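Local coordinates for FrnE protein (Deinococcus radiodurans, PDB 5CO3) that probably works as a cytoplasmic thiol-disulfide oxidoreductase of the DsbA-like FrnE family, making or rearranging disulfide bonds, at residues 110-115 / 147-152; 192-197 / 209-214. One frame throughout, in Å; residues are numbered along the deposited sequence.

Interaction 1. Residues 110-115 / 147-152; sequences FLAHQL and DTLQKL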
loop_
_atom_site.group_PDB
_atom_site.type_symbol
_atom_site.label_atom_id
_atom_site.label_comp_id
_atom_site.label_asym_id
_atom_site.label_seq_id
_atom_site.Cartn_x
_atom_site.Cartn_y
_atom_site.Cartn_z
ATOM N N PHE A 110 -6.800 11.060 -3.288
ATOM C CA PHE A 110 -8.009 10.349 -3.723
ATOM C C PHE A 110 -7.914 9.902 -5.188
ATOM O O PHE A 110 -8.162 8.725 -5.507
ATOM C CB PHE A 110 -9.244 11.241 -3.512
ATOM C CG PHE A 110 -10.570 10.547 -3.739
ATOM C CD1 PHE A 110 -10.833 9.304 -3.184
ATOM C CD2 PHE A 110 -11.582 11.179 -4.459
ATOM C CE1 PHE A 110 -12.062 8.681 -3.381
ATOM C CE2 PHE A 110 -12.815 10.558 -4.649
ATOM C CZ PHE A 110 -13.058 9.316 -4.105
ATOM N N LEU A 111 -7.525 10.827 -6.062
ATOM C CA LEU A 111 -7.431 10.557 -7.494
ATOM C C LEU A 111 -6.323 9.550 -7.793
ATOM O O LEU A 111 -6.480 8.693 -8.664
ATOM C CB LEU A 111 -7.188 11.850 -8.279
ATOM C CG LEU A 111 -8.383 12.772 -8.499
ATOM C CD1 LEU A 111 -7.922 14.130 -9.021
ATOM C CD2 LEU A 111 -9.382 12.116 -9.454
ATOM N N ALA A 112 -5.206 9.660 -7.077
ATOM C CA ALA A 112 -4.114 8.709 -7.201
ATOM C C ALA A 112 -4.589 7.309 -6.841
ATOM O O ALA A 112 -4.264 6.349 -7.533
ATOM C CB ALA A 112 -2.966 9.129 -6.313
ATOM N N HIS A 113 -5.372 7.186 -5.772
ATOM C CA HIS A 113 -5.909 5.879 -5.399
ATOM C C HIS A 113 -6.841 5.349 -6.478
ATOM O O HIS A 113 -6.876 4.145 -6.737
ATOM C CB HIS A 113 -6.625 5.944 -4.047
ATOM C CG HIS A 113 -5.683 5.949 -2.881
ATOM N ND1 HIS A 113 -4.960 4.834 -2.505
ATOM C CD2 HIS A 113 -5.345 6.928 -2.010
ATOM C CE1 HIS A 113 -4.213 5.134 -1.458
ATOM N NE2 HIS A 113 -4.433 6.397 -1.135
ATOM N N GLN A 114 -7.590 6.249 -7.117
ATOM C CA GLN A 114 -8.445 5.850 -8.229
ATOM C C GLN A 114 -7.626 5.280 -9.389
ATOM O O GLN A 114 -8.022 4.293 -10.020
ATOM C CB GLN A 114 -9.285 7.033 -8.722
ATOM C CG GLN A 114 -10.488 7.330 -7.839
ATOM C CD GLN A 114 -11.287 8.545 -8.314
ATOM O OE1 GLN A 114 -11.763 8.581 -9.449
ATOM N NE2 GLN A 114 -11.419 9.550 -7.450
ATOM N N LEU A 115 -6.488 5.911 -9.667
ATOM C CA LEU A 115 -5.609 5.454 -10.741
ATOM C C LEU A 115 -5.089 4.047 -10.454
ATOM O O LEU A 115 -4.964 3.213 -11.355
ATOM C CB LEU A 115 -4.440 6.419 -10.926
ATOM C CG LEU A 115 -3.450 6.021 -12.024
ATOM C CD1 LEU A 115 -4.168 5.767 -13.341
ATOM C CD2 LEU A 115 -2.369 7.089 -12.187
ATOM N N ASP A 147 -2.574 15.935 -15.118
ATOM C CA ASP A 147 -1.442 15.793 -16.041
ATOM C C ASP A 147 -0.420 14.809 -15.475
ATOM O O ASP A 147 0.017 13.875 -16.147
ATOM C CB ASP A 147 -0.755 17.141 -16.274
ATOM C CG ASP A 147 -1.362 17.940 -17.413
ATOM O OD1 ASP A 147 -2.558 17.765 -17.753
ATOM O OD2 ASP A 147 -0.612 18.769 -17.962
ATOM N N THR A 148 -0.044 15.051 -14.228
ATOM C CA THR A 148 0.932 14.217 -13.543
ATOM C C THR A 148 0.469 12.766 -13.488
ATOM O O THR A 148 1.242 11.861 -13.819
ATOM C CB THR A 148 1.189 14.754 -12.134
ATOM O OG1 THR A 148 1.667 16.103 -12.235
ATOM C CG2 THR A 148 2.230 13.904 -11.418
ATOM N N LEU A 149 -0.787 12.542 -13.101
ATOM C CA LEU A 149 -1.307 11.179 -12.984
ATOM C C LEU A 149 -1.346 10.457 -14.337
ATOM O O LEU A 149 -1.026 9.264 -14.423
ATOM C CB LEU A 149 -2.703 11.188 -12.350
ATOM C CG LEU A 149 -2.734 11.549 -10.864
ATOM C CD1 LEU A 149 -4.156 11.655 -10.349
ATOM C CD2 LEU A 149 -1.939 10.505 -10.030
ATOM N N GLN A 150 -1.709 11.187 -15.391
ATOM C CA GLN A 150 -1.754 10.611 -16.731
ATOM C C GLN A 150 -0.354 10.192 -17.165
ATOM O O GLN A 150 -0.168 9.104 -17.712
ATOM C CB GLN A 150 -2.346 11.595 -17.747
ATOM C CG GLN A 150 -2.335 11.044 -19.167
ATOM C CD GLN A 150 -2.921 12.005 -20.186
ATOM O OE1 GLN A 150 -2.692 13.205 -20.134
ATOM N NE2 GLN A 150 -3.688 11.472 -21.109
ATOM N N LYS A 151 0.620 11.057 -16.899
ATOM C CA LYS A 151 2.019 10.798 -17.223
ATOM C C LYS A 151 2.533 9.548 -16.505
ATOM O O LYS A 151 3.143 8.691 -17.118
ATOM C CB LYS A 151 2.884 12.006 -16.856
ATOM C CG LYS A 151 4.370 11.822 -17.110
ATOM C CD LYS A 151 5.191 12.942 -16.491
ATOM C CE LYS A 151 5.107 12.939 -14.961
ATOM N NZ LYS A 151 5.887 14.070 -14.368
ATOM N N LEU A 152 2.263 9.464 -15.208
ATOM C CA LEU A 152 2.658 8.285 -14.422
ATOM C C LEU A 152 2.002 7.009 -14.929
ATOM O O LEU A 152 2.654 5.963 -15.015
ATOM C CB LEU A 152 2.322 8.503 -12.947
ATOM C CG LEU A 152 3.059 9.673 -12.281
ATOM C CD1 LEU A 152 2.572 9.840 -10.872
ATOM C CD2 LEU A 152 4.573 9.446 -12.298
#
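Leu149 of helix 146-156 reaches across to Leu111, Ala112 and Leu115 on one side of helix 110-121. The two segments run nearly the same way, with axes 10.7 Å apart and 23° between their directions. Thr148 comes just before the contact, and its OG1 hydrogen-bonds Asp145, just ahead of the helix. Leu149 makes all the close contacts from its side. Its CG lies anti to the carbonyl carbon (chi1 -71°), which sends the side chain at the facing helix. There the two methyls take different partners. CD1 rests 3.7 Å from Leu111 CB. CD2 sits over Ala112, 4.1 Å from that residue's CB. Leu115 runs past Leu149 in the opposite direction, and its CD2 ends 3.4 Å from Leu149 O. An alanine in place of Leu149 would probably leave Leu111 and Ala112 without the methyls they pack on, and open a gap beside Leu115. Further on, Leu152 packs on Leu132 and Ala135 of helix 125-137. Helix 160-169 adds Leu167, which touches both Leu115 and Leu149. No hydrogen bond links the segments. This is apolar helix-to-helix packing within the helical part of a DsbA-like thioredoxin fold.

Interaction 2. Residues 192-197 / 209-214; sequences PFFVLG and ETLLGA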
loop_
_atom_site.group_PDB
_atom_site.type_symbol
_atom_site.label_atom_id
_atom_site.label_comp_id
_atom_site.label_asym_id
_atom_site.label_seq_id
_atom_site.Cartn_x
_atom_site.Cartn_y
_atom_site.Cartn_z
ATOM N N PRO A 192 1.216 1.191 6.764
ATOM C CA PRO A 192 0.585 0.080 6.051
ATOM C C PRO A 192 -0.051 -0.923 6.999
ATOM O O PRO A 192 0.371 -1.058 8.149
ATOM C CB PRO A 192 1.754 -0.546 5.296
ATOM C CG PRO A 192 2.933 -0.263 6.142
ATOM C CD PRO A 192 2.681 1.099 6.728
ATOM N N PHE A 193 -1.079 -1.604 6.520
ATOM C CA PHE A 193 -1.701 -2.662 7.293
ATOM C C PHE A 193 -1.850 -3.892 6.411
ATOM O O PHE A 193 -2.446 -3.824 5.340
ATOM C CB PHE A 193 -3.060 -2.218 7.848
ATOM C CG PHE A 193 -3.579 -3.102 8.946
ATOM C CD1 PHE A 193 -4.216 -4.289 8.649
ATOM C CD2 PHE A 193 -3.415 -2.746 10.275
ATOM C CE1 PHE A 193 -4.694 -5.112 9.661
ATOM C CE2 PHE A 193 -3.886 -3.558 11.289
ATOM C CZ PHE A 193 -4.529 -4.740 10.982
ATOM N N PHE A 194 -1.309 -5.018 6.879
ATOM C CA PHE A 194 -1.356 -6.269 6.132
ATOM C C PHE A 194 -2.408 -7.231 6.669
ATOM O O PHE A 194 -2.542 -7.419 7.880
ATOM C CB PHE A 194 0.002 -6.975 6.171
ATOM C CG PHE A 194 1.139 -6.155 5.653
ATOM C CD1 PHE A 194 1.751 -5.203 6.456
ATOM C CD2 PHE A 194 1.620 -6.350 4.371
ATOM C CE1 PHE A 194 2.812 -4.462 5.993
ATOM C CE2 PHE A 194 2.682 -5.616 3.899
ATOM C CZ PHE A 194 3.288 -4.664 4.714
ATOM N N VAL A 195 -3.158 -7.844 5.761
ATOM C CA VAL A 195 -4.063 -8.919 6.127
ATOM C C VAL A 195 -3.675 -10.143 5.310
ATOM O O VAL A 195 -3.624 -10.088 4.078
ATOM C CB VAL A 195 -5.535 -8.553 5.884
ATOM C CG1 VAL A 195 -6.426 -9.742 6.189
ATOM C CG2 VAL A 195 -5.923 -7.361 6.737
ATOM N N LEU A 196 -3.363 -11.234 6.000
ATOM C CA LEU A 196 -2.920 -12.445 5.332
ATOM C C LEU A 196 -3.941 -13.575 5.506
ATOM O O LEU A 196 -4.400 -13.869 6.620
ATOM C CB LEU A 196 -1.543 -12.868 5.855
ATOM C CG LEU A 196 -0.348 -11.936 5.623
ATOM C CD1 LEU A 196 -0.178 -10.904 6.741
ATOM C CD2 LEU A 196 0.921 -12.753 5.466
ATOM N N GLY A 197 -4.329 -14.184 4.388
ATOM C CA GLY A 197 -5.276 -15.287 4.408
ATOM C C GLY A 197 -6.638 -14.918 4.971
ATOM O O GLY A 197 -7.401 -15.786 5.403
ATOM N N GLU A 209 11.301 -10.495 8.370
ATOM C CA GLU A 209 11.235 -11.748 9.124
ATOM C C GLU A 209 9.825 -11.999 9.652
ATOM O O GLU A 209 9.335 -13.121 9.609
ATOM C CB GLU A 209 12.239 -11.735 10.287
ATOM C CG GLU A 209 13.706 -11.770 9.858
ATOM C CD GLU A 209 14.255 -10.413 9.428
ATOM O OE1 GLU A 209 13.532 -9.397 9.536
ATOM O OE2 GLU A 209 15.421 -10.370 8.979
ATOM N N THR A 210 9.186 -10.944 10.147
ATOM C CA THR A 210 7.821 -11.010 10.663
ATOM C C THR A 210 6.793 -11.345 9.577
ATOM O O THR A 210 5.942 -12.222 9.752
ATOM C CB THR A 210 7.430 -9.674 11.333
ATOM O OG1 THR A 210 8.310 -9.420 12.434
ATOM C CG2 THR A 210 6.002 -9.715 11.841
ATOM N N LEU A 211 6.876 -10.642 8.454
ATOM C CA LEU A 211 6.004 -10.915 7.319
ATOM C C LEU A 211 6.271 -12.301 6.708
ATOM O O LEU A 211 5.333 -13.003 6.335
ATOM C CB LEU A 211 6.160 -9.811 6.263
ATOM C CG LEU A 211 5.568 -8.458 6.669
ATOM C CD1 LEU A 211 6.089 -7.352 5.764
ATOM C CD2 LEU A 211 4.038 -8.519 6.638
ATOM N N LEU A 212 7.541 -12.708 6.630
ATOM C CA LEU A 212 7.881 -14.059 6.178
ATOM C C LEU A 212 7.300 -15.112 7.134
ATOM O O LEU A 212 6.815 -16.158 6.705
ATOM C CB LEU A 212 9.402 -14.230 6.066
ATOM C CG LEU A 212 9.945 -15.626 5.709
ATOM C CD1 LEU A 212 9.407 -16.087 4.366
ATOM C CD2 LEU A 212 11.465 -15.607 5.698
ATOM N N GLY A 213 7.344 -14.816 8.426
ATOM C CA GLY A 213 6.803 -15.715 9.424
ATOM C C GLY A 213 5.307 -15.883 9.255
ATOM O O GLY A 213 4.773 -16.975 9.400
ATOM N N ALA A 214 4.625 -14.785 8.949
ATOM C CA ALA A 214 3.184 -14.819 8.735
ATOM C C ALA A 214 2.824 -15.611 7.478
ATOM O O ALA A 214 1.937 -16.459 7.506
ATOM C CB ALA A 214 2.633 -13.398 8.645
#
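Strand 193-196 faces the early turns of helix 208-222, and the CA atoms of Leu196 and Ala214 are 7.4 Å apart, those of Phe194 and Leu211 8.8 Å. Alternate strand residues, Phe194 and Leu196, direct their side chains at the helix. Leu211 and Ala214, three residues apart on the helix, answer them. The Leu211 side chain meets the Phe194 ring at about a right angle. Its CD2 stands over the centre of one face, 3.9 Å from the ring centroid and 11° off the normal, which makes a CH-pi contact. Its other methyl reaches the far end of the ring, with CD1 4.0 Å from Phe194 CZ. In Phe194, chi1 of -57° swings the ring out toward the helix, and chi2 of 81° turns a face to the leucine. Nearly a turn after Leu211, Ala214 CB lies 3.7 Å from Leu196 CD2 of the strand. The small alanine lets the leucine come close to the helix backbone, and Leu196 CD2 is 4.0 Å from Ala214 C. Val202 of the neighbouring strand touches Phe194, Leu196 and Leu211. Phe32 and Ala35 of helix 23-38 also touch Leu211. A helix laid on the central sheet is usual in thioredoxin-like folds. With no hydrogen bond between the segments, the helix is held to the sheet here by dispersion, CH-pi contact and the exclusion of water.

How the interactions relate
Both contacts are largely buried and apolar. Three of the four touching residues are buried in each, and the partly exposed ones are Leu111 in interaction 1 and Ala214 in interaction 2. They bury similar areas, 192 Å² and 189 Å². The elements they join differ. Interaction 1 pairs two helices of the helical part, and its side-chain contacts are all aliphatic. Interaction 2 lays the last helix against the central mixed sheet of the thioredoxin-like part, and there an aromatic face takes part. They share no helix or strand. The centres of interaction 1 and interaction 2 are about 28 Å apart, on opposite sides of the chain's centre. In the sequence, both segments of interaction 1 precede those of interaction 2.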